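Local coordinates for capsular polysaccharide export system protein KpsC (Thermosulfurimonas dismutans, PDB 6MGB) that transfers Kdo as a beta 2,4 Kdo-transferase and probably works in building the glycolipid anchor of bacterial capsules, with CMP bound in its nucleotide pocket, at residues H24-V27 and D31-V34; G97-A102 and M265-G270; L111-G116 and A269-T274; G115-P120 and F293-L298; M123-R128 and N313-I318. One frame throughout, in Å; residues are numbered along the deposited sequence.

Interaction 1: H24-V27 and D31-V34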
# COMPACT_ATOMS: atom_id res chain seq x y z
N HIS A 24 17.78 -6.05 7.27
CA HIS A 24 18.47 -5.13 6.37
C HIS A 24 18.02 -3.68 6.54
O HIS A 24 18.15 -2.89 5.60
CB HIS A 24 18.27 -5.57 4.91
CG HIS A 24 19.05 -6.80 4.54
ND1 HIS A 24 18.73 -7.57 3.44
CD2 HIS A 24 20.13 -7.38 5.10
CE1 HIS A 24 19.58 -8.57 3.35
NE2 HIS A 24 20.44 -8.48 4.35
N LEU A 25 17.49 -3.33 7.71
CA LEU A 25 16.96 -1.99 7.92
C LEU A 25 17.97 -0.92 7.53
O LEU A 25 17.64 0.02 6.80
CB LEU A 25 16.54 -1.83 9.39
CG LEU A 25 16.09 -0.43 9.82
CD1 LEU A 25 14.78 -0.05 9.14
CD2 LEU A 25 15.97 -0.36 11.33
N GLU A 26 19.20 -1.04 8.02
CA GLU A 26 20.20 0.00 7.77
C GLU A 26 20.53 0.12 6.29
O GLU A 26 20.91 1.20 5.82
CB GLU A 26 21.46 -0.26 8.57
CG GLU A 26 21.28 -0.09 10.07
CD GLU A 26 22.60 -0.08 10.81
OE1 GLU A 26 23.62 -0.43 10.20
OE2 GLU A 26 22.62 0.30 12.00
N VAL A 27 20.41 -0.98 5.54
CA VAL A 27 20.61 -0.91 4.09
C VAL A 27 19.50 -0.09 3.45
O VAL A 27 19.75 0.76 2.59
CB VAL A 27 20.69 -2.33 3.50
CG1 VAL A 27 20.81 -2.27 1.98
CG2 VAL A 27 21.87 -3.09 4.09
N ASP A 31 21.54 4.67 6.54
CA ASP A 31 22.10 5.24 7.76
C ASP A 31 22.16 4.14 8.81
O ASP A 31 21.58 3.06 8.65
CB ASP A 31 21.25 6.41 8.28
CG ASP A 31 21.32 7.63 7.38
OD1 ASP A 31 22.44 8.13 7.14
OD2 ASP A 31 20.26 8.08 6.91
N SER A 32 22.88 4.41 9.89
CA SER A 32 22.89 3.53 11.05
C SER A 32 21.71 3.86 11.97
O SER A 32 21.18 4.98 11.96
CB SER A 32 24.20 3.64 11.81
OG SER A 32 25.29 3.19 11.02
N VAL A 33 21.31 2.88 12.76
CA VAL A 33 20.20 3.02 13.70
C VAL A 33 20.74 2.88 15.11
O VAL A 33 21.69 2.13 15.36
CB VAL A 33 19.09 1.99 13.42
CG1 VAL A 33 18.07 1.95 14.56
CG2 VAL A 33 18.39 2.31 12.10
N VAL A 34 20.11 3.59 16.05
CA VAL A 34 20.44 3.51 17.46
C VAL A 34 19.14 3.41 18.25
O VAL A 34 18.16 4.10 17.94
CB VAL A 34 21.28 4.72 17.94
CG1 VAL A 34 22.63 4.72 17.24
CG2 VAL A 34 20.54 6.03 17.68

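Interaction 2: G97-A102 and M265-G270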
# COMPACT_ATOMS: atom_id res chain seq x y z
N GLY A 97 5.45 12.63 5.53
CA GLY A 97 4.30 12.08 6.21
C GLY A 97 4.25 10.59 6.01
O GLY A 97 5.23 9.89 6.29
N ILE A 98 3.13 10.07 5.51
CA ILE A 98 3.06 8.68 5.07
C ILE A 98 1.93 8.56 4.05
O ILE A 98 0.93 9.27 4.12
CB ILE A 98 2.89 7.70 6.25
CG1 ILE A 98 3.17 6.26 5.80
CG2 ILE A 98 1.50 7.80 6.86
CD1 ILE A 98 4.58 6.03 5.26
N TYR A 99 2.10 7.63 3.11
CA TYR A 99 1.29 7.64 1.89
C TYR A 99 -0.20 7.52 2.20
O TYR A 99 -1.02 8.13 1.50
CB TYR A 99 1.73 6.52 0.95
CG TYR A 99 1.56 5.12 1.50
CD1 TYR A 99 2.58 4.51 2.21
CD2 TYR A 99 0.38 4.41 1.30
CE1 TYR A 99 2.43 3.23 2.71
CE2 TYR A 99 0.22 3.13 1.80
CZ TYR A 99 1.25 2.55 2.50
OH TYR A 99 1.10 1.27 3.00
N TYR A 100 -0.57 6.74 3.21
CA TYR A 100 -1.98 6.51 3.47
C TYR A 100 -2.60 7.58 4.36
O TYR A 100 -3.81 7.53 4.60
CB TYR A 100 -2.21 5.13 4.11
CG TYR A 100 -1.44 4.85 5.38
CD1 TYR A 100 -1.89 5.32 6.61
CD2 TYR A 100 -0.27 4.09 5.36
CE1 TYR A 100 -1.19 5.07 7.77
CE2 TYR A 100 0.43 3.83 6.52
CZ TYR A 100 -0.03 4.32 7.72
OH TYR A 100 0.66 4.06 8.88
N ASP A 101 -1.82 8.55 4.82
CA ASP A 101 -2.34 9.63 5.67
C ASP A 101 -2.72 10.81 4.78
O ASP A 101 -1.87 11.61 4.38
CB ASP A 101 -1.31 10.03 6.72
CG ASP A 101 -1.80 11.15 7.62
OD1 ASP A 101 -2.93 11.63 7.42
OD2 ASP A 101 -1.04 11.55 8.52
N ALA A 102 -4.01 10.92 4.47
CA ALA A 102 -4.52 11.99 3.62
C ALA A 102 -4.73 13.31 4.36
O ALA A 102 -5.10 14.30 3.72
CB ALA A 102 -5.84 11.57 2.98
N MET A 265 -10.00 8.07 1.04
CA MET A 265 -9.02 8.84 0.28
C MET A 265 -7.65 8.18 0.41
O MET A 265 -6.75 8.70 1.07
CB MET A 265 -8.98 10.29 0.77
CG MET A 265 -8.02 11.20 0.01
SD MET A 265 -8.32 11.33 -1.77
CE MET A 265 -10.04 11.86 -1.81
N PRO A 266 -7.47 7.01 -0.23
CA PRO A 266 -6.15 6.37 -0.22
C PRO A 266 -5.12 7.12 -1.05
O PRO A 266 -5.43 8.15 -1.65
CB PRO A 266 -6.44 4.98 -0.80
CG PRO A 266 -7.65 5.17 -1.64
CD PRO A 266 -8.48 6.20 -0.93
N PHE A 267 -3.89 6.60 -1.10
CA PHE A 267 -2.80 7.35 -1.72
C PHE A 267 -3.05 7.58 -3.21
O PHE A 267 -2.54 8.55 -3.78
CB PHE A 267 -1.47 6.63 -1.51
CG PHE A 267 -1.37 5.30 -2.22
CD1 PHE A 267 -0.82 5.22 -3.49
CD2 PHE A 267 -1.80 4.14 -1.61
CE1 PHE A 267 -0.72 4.01 -4.14
CE2 PHE A 267 -1.70 2.92 -2.25
CZ PHE A 267 -1.16 2.86 -3.52
N TYR A 268 -3.82 6.71 -3.84
CA TYR A 268 -4.06 6.77 -5.28
C TYR A 268 -5.35 7.48 -5.64
O TYR A 268 -5.66 7.62 -6.83
CB TYR A 268 -4.07 5.36 -5.87
CG TYR A 268 -5.03 4.43 -5.18
CD1 TYR A 268 -4.63 3.68 -4.08
CD2 TYR A 268 -6.34 4.31 -5.61
CE1 TYR A 268 -5.51 2.83 -3.44
CE2 TYR A 268 -7.23 3.47 -4.98
CZ TYR A 268 -6.81 2.73 -3.89
OH TYR A 268 -7.69 1.89 -3.25
N ALA A 269 -6.13 7.92 -4.66
CA ALA A 269 -7.37 8.64 -4.92
C ALA A 269 -7.11 10.14 -5.02
O ALA A 269 -6.09 10.65 -4.55
CB ALA A 269 -8.38 8.36 -3.81
N GLY A 270 -8.04 10.83 -5.66
CA GLY A 270 -7.97 12.28 -5.77
C GLY A 270 -7.07 12.81 -6.86
O GLY A 270 -6.78 14.01 -6.87

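Interaction 3: L111-G116 and A269-T274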
# COMPACT_ATOMS: atom_id res chain seq x y z
N LEU A 111 5.46 14.30 -4.63
CA LEU A 111 5.92 13.88 -5.95
C LEU A 111 4.81 14.02 -6.98
O LEU A 111 5.04 14.50 -8.10
CB LEU A 111 6.43 12.44 -5.91
CG LEU A 111 7.78 12.21 -5.23
CD1 LEU A 111 8.03 10.72 -5.06
CD2 LEU A 111 8.91 12.85 -6.03
N LEU A 112 3.60 13.61 -6.63
CA LEU A 112 2.49 13.65 -7.57
C LEU A 112 2.01 15.07 -7.82
O LEU A 112 1.60 15.40 -8.94
CB LEU A 112 1.34 12.78 -7.06
CG LEU A 112 1.64 11.28 -6.99
CD1 LEU A 112 0.61 10.54 -6.15
CD2 LEU A 112 1.72 10.68 -8.38
N ASN A 113 2.07 15.93 -6.80
CA ASN A 113 1.55 17.29 -6.95
C ASN A 113 2.47 18.16 -7.80
O ASN A 113 2.01 18.89 -8.68
CB ASN A 113 1.33 17.93 -5.58
CG ASN A 113 -0.14 17.99 -5.18
OD1 ASN A 113 -1.02 18.08 -6.03
ND2 ASN A 113 -0.39 17.95 -3.87
N PHE A 114 3.78 18.09 -7.55
CA PHE A 114 4.71 19.09 -8.06
C PHE A 114 5.77 18.55 -9.00
O PHE A 114 6.55 19.34 -9.55
CB PHE A 114 5.40 19.80 -6.89
CG PHE A 114 4.46 20.22 -5.79
CD1 PHE A 114 3.54 21.23 -5.99
CD2 PHE A 114 4.51 19.59 -4.55
CE1 PHE A 114 2.68 21.62 -4.98
CE2 PHE A 114 3.65 19.98 -3.53
CZ PHE A 114 2.74 20.99 -3.75
N GLY A 115 5.85 17.24 -9.21
CA GLY A 115 6.76 16.71 -10.20
C GLY A 115 8.22 16.77 -9.77
O GLY A 115 8.56 16.60 -8.60
N GLY A 116 9.09 17.01 -10.75
CA GLY A 116 10.52 16.95 -10.55
C GLY A 116 11.17 15.65 -10.97
O GLY A 116 12.36 15.47 -10.70
N ALA A 269 -6.13 7.92 -4.66
CA ALA A 269 -7.37 8.64 -4.92
C ALA A 269 -7.11 10.14 -5.02
O ALA A 269 -6.09 10.65 -4.55
CB ALA A 269 -8.38 8.36 -3.81
N GLY A 270 -8.04 10.83 -5.66
CA GLY A 270 -7.97 12.28 -5.77
C GLY A 270 -7.07 12.81 -6.86
O GLY A 270 -6.78 14.01 -6.87
N TRP A 271 -6.61 11.95 -7.77
CA TRP A 271 -5.74 12.37 -8.87
C TRP A 271 -6.44 12.34 -10.21
O TRP A 271 -5.80 12.57 -11.25
CB TRP A 271 -4.49 11.49 -8.90
CG TRP A 271 -3.74 11.49 -7.61
CD1 TRP A 271 -3.67 10.47 -6.70
CD2 TRP A 271 -2.97 12.56 -7.06
NE1 TRP A 271 -2.90 10.84 -5.63
CE2 TRP A 271 -2.45 12.12 -5.82
CE3 TRP A 271 -2.65 13.85 -7.50
CZ2 TRP A 271 -1.65 12.92 -5.02
CZ3 TRP A 271 -1.85 14.64 -6.70
CH2 TRP A 271 -1.36 14.18 -5.48
N GLY A 272 -7.75 12.06 -10.23
CA GLY A 272 -8.52 12.02 -11.46
C GLY A 272 -8.69 10.64 -12.06
O GLY A 272 -9.29 10.53 -13.14
N LEU A 273 -8.19 9.60 -11.41
CA LEU A 273 -8.26 8.24 -11.93
C LEU A 273 -9.33 7.39 -11.26
O LEU A 273 -9.58 6.26 -11.71
CB LEU A 273 -6.90 7.55 -11.79
CG LEU A 273 -5.75 8.21 -12.55
CD1 LEU A 273 -4.42 7.56 -12.18
CD2 LEU A 273 -5.98 8.12 -14.06
N THR A 274 -9.95 7.89 -10.20
CA THR A 274 -10.90 7.12 -9.40
C THR A 274 -12.20 7.90 -9.25
O THR A 274 -12.25 9.12 -9.44
CB THR A 274 -10.33 6.81 -8.02
OG1 THR A 274 -9.82 8.01 -7.43
CG2 THR A 274 -9.23 5.77 -8.11

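Interaction 4: G115-P120 and F293-L298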
# COMPACT_ATOMS: atom_id res chain seq x y z
N GLY A 115 5.85 17.24 -9.21
CA GLY A 115 6.76 16.71 -10.20
C GLY A 115 8.22 16.77 -9.77
O GLY A 115 8.56 16.60 -8.60
N GLY A 116 9.09 17.01 -10.75
CA GLY A 116 10.52 16.95 -10.55
C GLY A 116 11.17 15.65 -10.97
O GLY A 116 12.36 15.47 -10.70
N TRP A 117 10.43 14.76 -11.63
CA TRP A 117 10.91 13.41 -11.88
C TRP A 117 10.46 12.82 -13.21
O TRP A 117 10.95 11.74 -13.57
CB TRP A 117 10.43 12.47 -10.76
CG TRP A 117 8.95 12.57 -10.51
CD1 TRP A 117 8.32 13.38 -9.62
CD2 TRP A 117 7.92 11.83 -11.18
NE1 TRP A 117 6.96 13.20 -9.68
CE2 TRP A 117 6.69 12.25 -10.63
CE3 TRP A 117 7.92 10.86 -12.18
CZ2 TRP A 117 5.47 11.72 -11.06
CZ3 TRP A 117 6.70 10.34 -12.60
CH2 TRP A 117 5.50 10.77 -12.04
N GLU A 118 9.56 13.46 -13.96
CA GLU A 118 9.00 12.87 -15.18
C GLU A 118 10.00 13.05 -16.32
O GLU A 118 10.16 14.14 -16.86
CB GLU A 118 7.66 13.52 -15.52
CG GLU A 118 6.67 13.56 -14.37
CD GLU A 118 6.74 14.85 -13.59
OE1 GLU A 118 7.85 15.39 -13.41
OE2 GLU A 118 5.67 15.34 -13.16
N THR A 119 10.67 11.96 -16.69
CA THR A 119 11.58 11.96 -17.81
C THR A 119 11.21 10.83 -18.77
O THR A 119 10.64 9.82 -18.35
CB THR A 119 13.03 11.77 -17.36
OG1 THR A 119 13.21 10.46 -16.81
CG2 THR A 119 13.39 12.80 -16.32
N PRO A 120 11.54 10.97 -20.05
CA PRO A 120 11.32 9.86 -20.98
C PRO A 120 11.94 8.56 -20.50
O PRO A 120 11.36 7.48 -20.69
CB PRO A 120 11.97 10.35 -22.28
CG PRO A 120 11.98 11.84 -22.17
CD PRO A 120 12.14 12.14 -20.71
N PHE A 293 1.75 5.30 -11.14
CA PHE A 293 2.51 4.08 -10.89
C PHE A 293 4.01 4.37 -10.80
O PHE A 293 4.70 3.83 -9.94
CB PHE A 293 2.23 3.07 -12.00
CG PHE A 293 3.13 1.87 -11.98
CD1 PHE A 293 2.85 0.80 -11.15
CD2 PHE A 293 4.24 1.80 -12.80
CE1 PHE A 293 3.68 -0.31 -11.13
CE2 PHE A 293 5.07 0.70 -12.78
CZ PHE A 293 4.79 -0.36 -11.95
N ALA A 294 4.52 5.23 -11.69
CA ALA A 294 5.95 5.53 -11.68
C ALA A 294 6.39 6.11 -10.34
O ALA A 294 7.38 5.67 -9.75
CB ALA A 294 6.28 6.50 -12.82
N ALA A 295 5.66 7.11 -9.84
CA ALA A 295 6.01 7.71 -8.56
C ALA A 295 5.81 6.72 -7.41
O ALA A 295 6.67 6.58 -6.54
CB ALA A 295 5.18 8.97 -8.33
N ALA A 296 4.67 6.02 -7.40
CA ALA A 296 4.30 5.22 -6.24
C ALA A 296 5.14 3.96 -6.13
O ALA A 296 5.53 3.56 -5.03
CB ALA A 296 2.82 4.87 -6.29
N TYR A 297 5.43 3.30 -7.26
CA TYR A 297 6.10 2.01 -7.23
C TYR A 297 7.58 2.07 -7.59
O TYR A 297 8.36 1.26 -7.08
CB TYR A 297 5.39 1.02 -8.17
CG TYR A 297 4.25 0.25 -7.52
CD1 TYR A 297 3.25 0.91 -6.81
CD2 TYR A 297 4.16 -1.14 -7.63
CE1 TYR A 297 2.20 0.21 -6.23
CE2 TYR A 297 3.12 -1.84 -7.05
CZ TYR A 297 2.14 -1.16 -6.35
OH TYR A 297 1.10 -1.84 -5.77
N LEU A 298 8.00 3.01 -8.44
CA LEU A 298 9.41 3.08 -8.82
C LEU A 298 10.20 4.04 -7.93
O LEU A 298 11.27 3.68 -7.42
CB LEU A 298 9.54 3.49 -10.29
CG LEU A 298 9.60 2.34 -11.30
CD1 LEU A 298 8.25 1.67 -11.44
CD2 LEU A 298 10.10 2.84 -12.65

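Interaction 5: M123-R128 and N313-I318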
# COMPACT_ATOMS: atom_id res chain seq x y z
N MET A 123 9.78 7.13 -17.48
CA MET A 123 8.49 6.65 -17.95
C MET A 123 8.63 5.37 -18.77
O MET A 123 7.73 4.52 -18.76
CB MET A 123 7.79 7.74 -18.76
CG MET A 123 7.56 9.03 -17.98
SD MET A 123 6.62 8.80 -16.46
CE MET A 123 5.04 8.25 -17.10
N ASP A 124 9.75 5.21 -19.47
CA ASP A 124 10.01 3.94 -20.15
C ASP A 124 10.20 2.81 -19.15
O ASP A 124 9.64 1.72 -19.32
CB ASP A 124 11.24 4.06 -21.06
CG ASP A 124 10.97 4.90 -22.29
OD1 ASP A 124 11.90 5.61 -22.74
OD2 ASP A 124 9.84 4.87 -22.81
N GLN A 125 10.98 3.06 -18.09
CA GLN A 125 11.11 2.07 -17.03
C GLN A 125 9.75 1.72 -16.44
O GLN A 125 9.44 0.55 -16.21
CB GLN A 125 12.05 2.58 -15.93
CG GLN A 125 13.50 2.72 -16.36
CD GLN A 125 14.40 3.11 -15.21
OE1 GLN A 125 13.94 3.32 -14.09
NE2 GLN A 125 15.70 3.20 -15.48
N ALA A 126 8.92 2.74 -16.18
CA ALA A 126 7.61 2.49 -15.59
C ALA A 126 6.76 1.59 -16.49
O ALA A 126 6.09 0.68 -16.00
CB ALA A 126 6.90 3.82 -15.32
N GLU A 127 6.77 1.85 -17.80
CA GLU A 127 6.04 0.99 -18.72
C GLU A 127 6.53 -0.45 -18.63
O GLU A 127 5.73 -1.39 -18.59
CB GLU A 127 6.20 1.50 -20.16
CG GLU A 127 5.44 2.78 -20.45
CD GLU A 127 5.55 3.21 -21.90
OE1 GLU A 127 6.13 2.44 -22.70
OE2 GLU A 127 5.05 4.30 -22.24
N ARG A 128 7.85 -0.64 -18.58
CA ARG A 128 8.42 -1.99 -18.51
C ARG A 128 8.00 -2.69 -17.23
O ARG A 128 7.55 -3.84 -17.25
CB ARG A 128 9.94 -1.92 -18.61
CG ARG A 128 10.47 -1.91 -20.04
CD ARG A 128 11.65 -0.96 -20.19
NE ARG A 128 12.69 -1.20 -19.18
CZ ARG A 128 13.68 -0.35 -18.91
NH1 ARG A 128 13.77 0.80 -19.57
NH2 ARG A 128 14.57 -0.65 -17.98
N ASN A 313 16.68 -1.82 -7.34
CA ASN A 313 15.54 -1.15 -7.94
C ASN A 313 14.40 -2.15 -8.08
O ASN A 313 14.53 -3.33 -7.75
CB ASN A 313 15.91 -0.53 -9.29
CG ASN A 313 16.48 -1.54 -10.26
OD1 ASN A 313 15.96 -2.65 -10.40
ND2 ASN A 313 17.56 -1.17 -10.94
N ILE A 314 13.26 -1.66 -8.59
CA ILE A 314 12.06 -2.48 -8.66
C ILE A 314 12.30 -3.72 -9.50
O ILE A 314 11.71 -4.78 -9.25
CB ILE A 314 10.88 -1.65 -9.20
CG1 ILE A 314 9.57 -2.44 -9.07
CG2 ILE A 314 11.13 -1.24 -10.65
CD1 ILE A 314 8.33 -1.65 -9.46
N PHE A 315 13.15 -3.62 -10.53
CA PHE A 315 13.37 -4.76 -11.42
C PHE A 315 14.12 -5.88 -10.72
O PHE A 315 13.96 -7.05 -11.09
CB PHE A 315 14.12 -4.29 -12.66
CG PHE A 315 13.35 -3.31 -13.50
CD1 PHE A 315 12.35 -3.76 -14.36
CD2 PHE A 315 13.60 -1.95 -13.43
CE1 PHE A 315 11.63 -2.87 -15.13
CE2 PHE A 315 12.88 -1.06 -14.20
CZ PHE A 315 11.89 -1.52 -15.05
N ASP A 316 14.94 -5.57 -9.72
CA ASP A 316 15.59 -6.62 -8.94
C ASP A 316 14.57 -7.44 -8.17
O ASP A 316 14.68 -8.67 -8.10
CB ASP A 316 16.61 -6.01 -7.99
CG ASP A 316 17.72 -5.27 -8.71
OD1 ASP A 316 18.17 -5.75 -9.77
OD2 ASP A 316 18.15 -4.21 -8.21
N VAL A 317 13.56 -6.78 -7.60
CA VAL A 317 12.54 -7.49 -6.84
C VAL A 317 11.60 -8.24 -7.78
O VAL A 317 11.20 -9.38 -7.50
CB VAL A 317 11.79 -6.51 -5.92
CG1 VAL A 317 10.50 -7.13 -5.40
CG2 VAL A 317 12.68 -6.09 -4.76
N ILE A 318 11.24 -7.63 -8.91
CA ILE A 318 10.39 -8.32 -9.88
C ILE A 318 11.05 -9.62 -10.31
O ILE A 318 10.44 -10.70 -10.24
CB ILE A 318 10.10 -7.40 -11.08
CG1 ILE A 318 9.19 -6.25 -10.65
CG2 ILE A 318 9.43 -8.20 -12.21
CD1 ILE A 318 8.92 -5.22 -11.74

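Interaction 1: H24-V27 and D31-V34
Glu-26 reaches across to the backbone of Ser-32 and Val-33, while Leu-25 meets Val-33 by methyl groups alone. The glutamate leaves helix 25-29 with CG anti to its own carbonyl carbon (chi1 -69°) and runs extended beyond that. This carries the carboxylate alongside the chain that leads into strand 33-35. Val-33 N donates to Glu-26 OE2 at 3.0 Å. The bond is fairly straight, 162° at the hydrogen. The donor stands above the carboxylate plane, 42° out of it. Glu-26 OE2 also lies 3.4 Å from Ser-32 CA. Nearer the helix, Glu-26 CB rests 3.3 Å from Asp-31 O.

In the Val-33 conformer described, Leu-25 and Val-33 cross at about a right angle, and Leu-25 CD2 touches Val-33 CG2 at 3.7 Å. Leu-25 also packs on Ile-18 and Leu-19 of helix 17-21. Strand 33-35 is an outermost strand of the mixed sheet. It runs parallel to strand 11-13. Ser-32 bonds with Val-11, and Val-34 with both Val-11 and Val-13, by backbone hydrogen bonds.

The contact closes a tight helix-to-strand connection at the surface. Its chemistry is mainly polar: one acidic side chain accepts a backbone N-H where the edge strand starts, beside a small methyl contact.

Interaction 2: G97-A102 and M265-G270
Two type I beta turns face each other next to the CMP pocket of this GT-B clan protein, and their leading aromatics, Tyr-99 and Phe-267, make the main contact. One turn runs from Ile-98 to Asp-101, the other from Pro-266 to Ala-269. Each is closed by a backbone bond, Asp-101 N to Ile-98 O and Ala-269 N to Pro-266 O.

The rings form an offset edge-to-face pair. The edge of Tyr-99 is turned toward the face of Phe-267, with planes at 87° and centroids 5.6 Å apart. The nearest ring atoms are Tyr-99 CD2 and Phe-267 CD2, at 3.6 Å. Both side chains start out toward the other turn, and CG set between the backbone N and the carbonyl carbon (chi1 62° and 67°) brings the two rings together. Phe-267 CB also lies 3.4 Å from Tyr-99 O. Tyr-100 CD2 lies over one face of the Tyr-99 ring, toward its rim, and Tyr-268 CD1 over the centre of one face of the Phe-267 ring. Phe-267 also stacks with Phe-76.

A second, smaller patch joins Ala-102 and Met-265. Ala-102 CB touches Met-265 CG at 3.7 Å and Met-265 O at 3.6 Å.

The side chain of Tyr-99 is about 6 Å from the bound CMP, and that of Phe-267 about 5 Å from the side chain of Gln-248, a CMP-binding residue. The turns follow strands of the two different sheets. This matches the GT-B plan, in which two domains face each other and the nucleotide lies in the cleft between them.

Interaction 3: L111-G116 and A269-T274
The indole of Trp-271 takes Leu-112 over one face and Asn-113 at its edge. Leu-112 CB stands above the six-membered ring, 3.6 Å from its centroid and 20° off the normal, a CH-pi contact. Its closest ring atom is CH2 of Trp-271, at 3.4 Å from Leu-112 CB. The CD1 branch of Leu-112 lies over the same face, offset toward the rim, and reaches Trp-271 CE2 at 3.5 Å. CB is placed by the backbone. CG beside the backbone N (chi1 -66°), with CD1 anti to CA, then brings CD1 down on that face.

At the edge, near the ring plane, Asn-113 OD1 comes within 3.6 Å of Trp-271 CZ3. The amide is turned 71° from the indole. Its polar atoms are used outside the contact: OD1 accepts from Lys-284 N and ND2 donates to Arg-282 O.

The contact joins the last turn of helix 107-114 to the loop between strands 259-262 and 275-276. Those strands belong to the parallel six-stranded sheet, so the helix meets a loop of the nucleotide-binding half.

Trp-271 is also anchored at its polar end, where NE1 donates to Phe-267 O. Leu-112 in turn touches Leu-292 and Ala-295 of helix 289-299.

Interaction 4: G115-P120 and F293-L298
Trp-117 lies against Ala-294 and Ala-295; the loop that carries it starts with two glycines. Gly-115 and Gly-116, both with positive phi, take the chain out of helix 107-114. Gly-116 N makes a weak bond to Glu-118 OE1.

Trp-117 follows, and its indole turns toward helix 289-299. CZ2 of Trp-117 meets Ala-295 CB at 3.9 Å, and this methyl stands over one face, offset toward the rim. Trp-117 CZ3 meets Ala-294 CB, also at 3.9 Å. The small alanine side chains let the broad ring lie close to the helix. CG set between the backbone N and the carbonyl carbon (chi1 52°) turns the indole onto these alanines. The indole N-H is used as well: NE1 donates to Leu-111 O.

Glu-118 folds back, and its CG lies on the opposite face of the indole, 3.5 Å above the plane and toward the rim. Glu-118 OE1 accepts from Trp-117 N at 3.2 Å, with the donor 42° out of the carboxylate plane. OE2 of Glu-118 makes a salt bridge with Arg-287. Thr-119 is the N-cap of helix 120-135, its OG1 bonded to Leu-122 N, and Pro-120 opens that helix.

The loop thus turns between helices 107-114 and 120-135, with Trp-117 set against helix 289-299. That helix touches both others: Ala-295 packs on Leu-108, and Ala-294 on Ala-126. Tyr-297 O of this helix bonds with Tyr-303 OH of strand 302-305.

Interaction 5: M123-R128 and N313-I318
Asn-313 OD1 accepts two backbone N-H groups at the start of the helix whose Phe-315 packs on Gln-125 and Arg-128. Asp-316 N reaches this oxygen at 3.2 Å, nearly along the C=O axis. Phe-315 N lies 3.0 Å from Asn-313 OD1, but its bond is weak, at 120°. Asp-316 returns the cap: Asp-316 OD2 accepts from Asn-313 N at 2.9 Å. The two residues form a capping box, which closes the first turn of helix 314-322. Phe-315 carries the contact to helix 120-135.

From that turn Phe-315 points toward the other helix. Its ring meets Gln-125 and Arg-128 by its edge. Phe-315 CZ comes 3.4 Å from Gln-125 O, near the ring plane, and CE1 of Phe-315 lies 4.0 Å from Arg-128 CB. The Phe-315 side chain also touches Ala-129, one residue further along helix 120-135.

The arginine side chain crosses the phenylalanine at about a right angle and bends at chi2 and chi3. Its guanidinium plane is only 21° from the ring plane, yet the approach is oblique. The group folds back, with Gln-125 CA over one of its faces. NH2 of Arg-128, in the conformer described, ends 4.1 Å from Phe-315 CZ.

Interactions 2, 3 and 4 are buried, whereas interactions 1 and 5 lie at the surface. Interaction 1 stands apart at the edge of the mixed sheet, about 25 Å or more between centres from every other contact. Interactions 2 and 3 share the 269-270 backbone and bring two parts of the N-terminal half onto one loop. Interactions 3 and 4 share Gly-115 and Gly-116 and also touch by apolar packing, as do interactions 4 and 5. The buried contacts rest mainly on aromatic rings against rings or aliphatic carbons. A cross-segment hydrogen bond occurs only in interaction 1; interaction 5 keeps its polar bonds within one helix start.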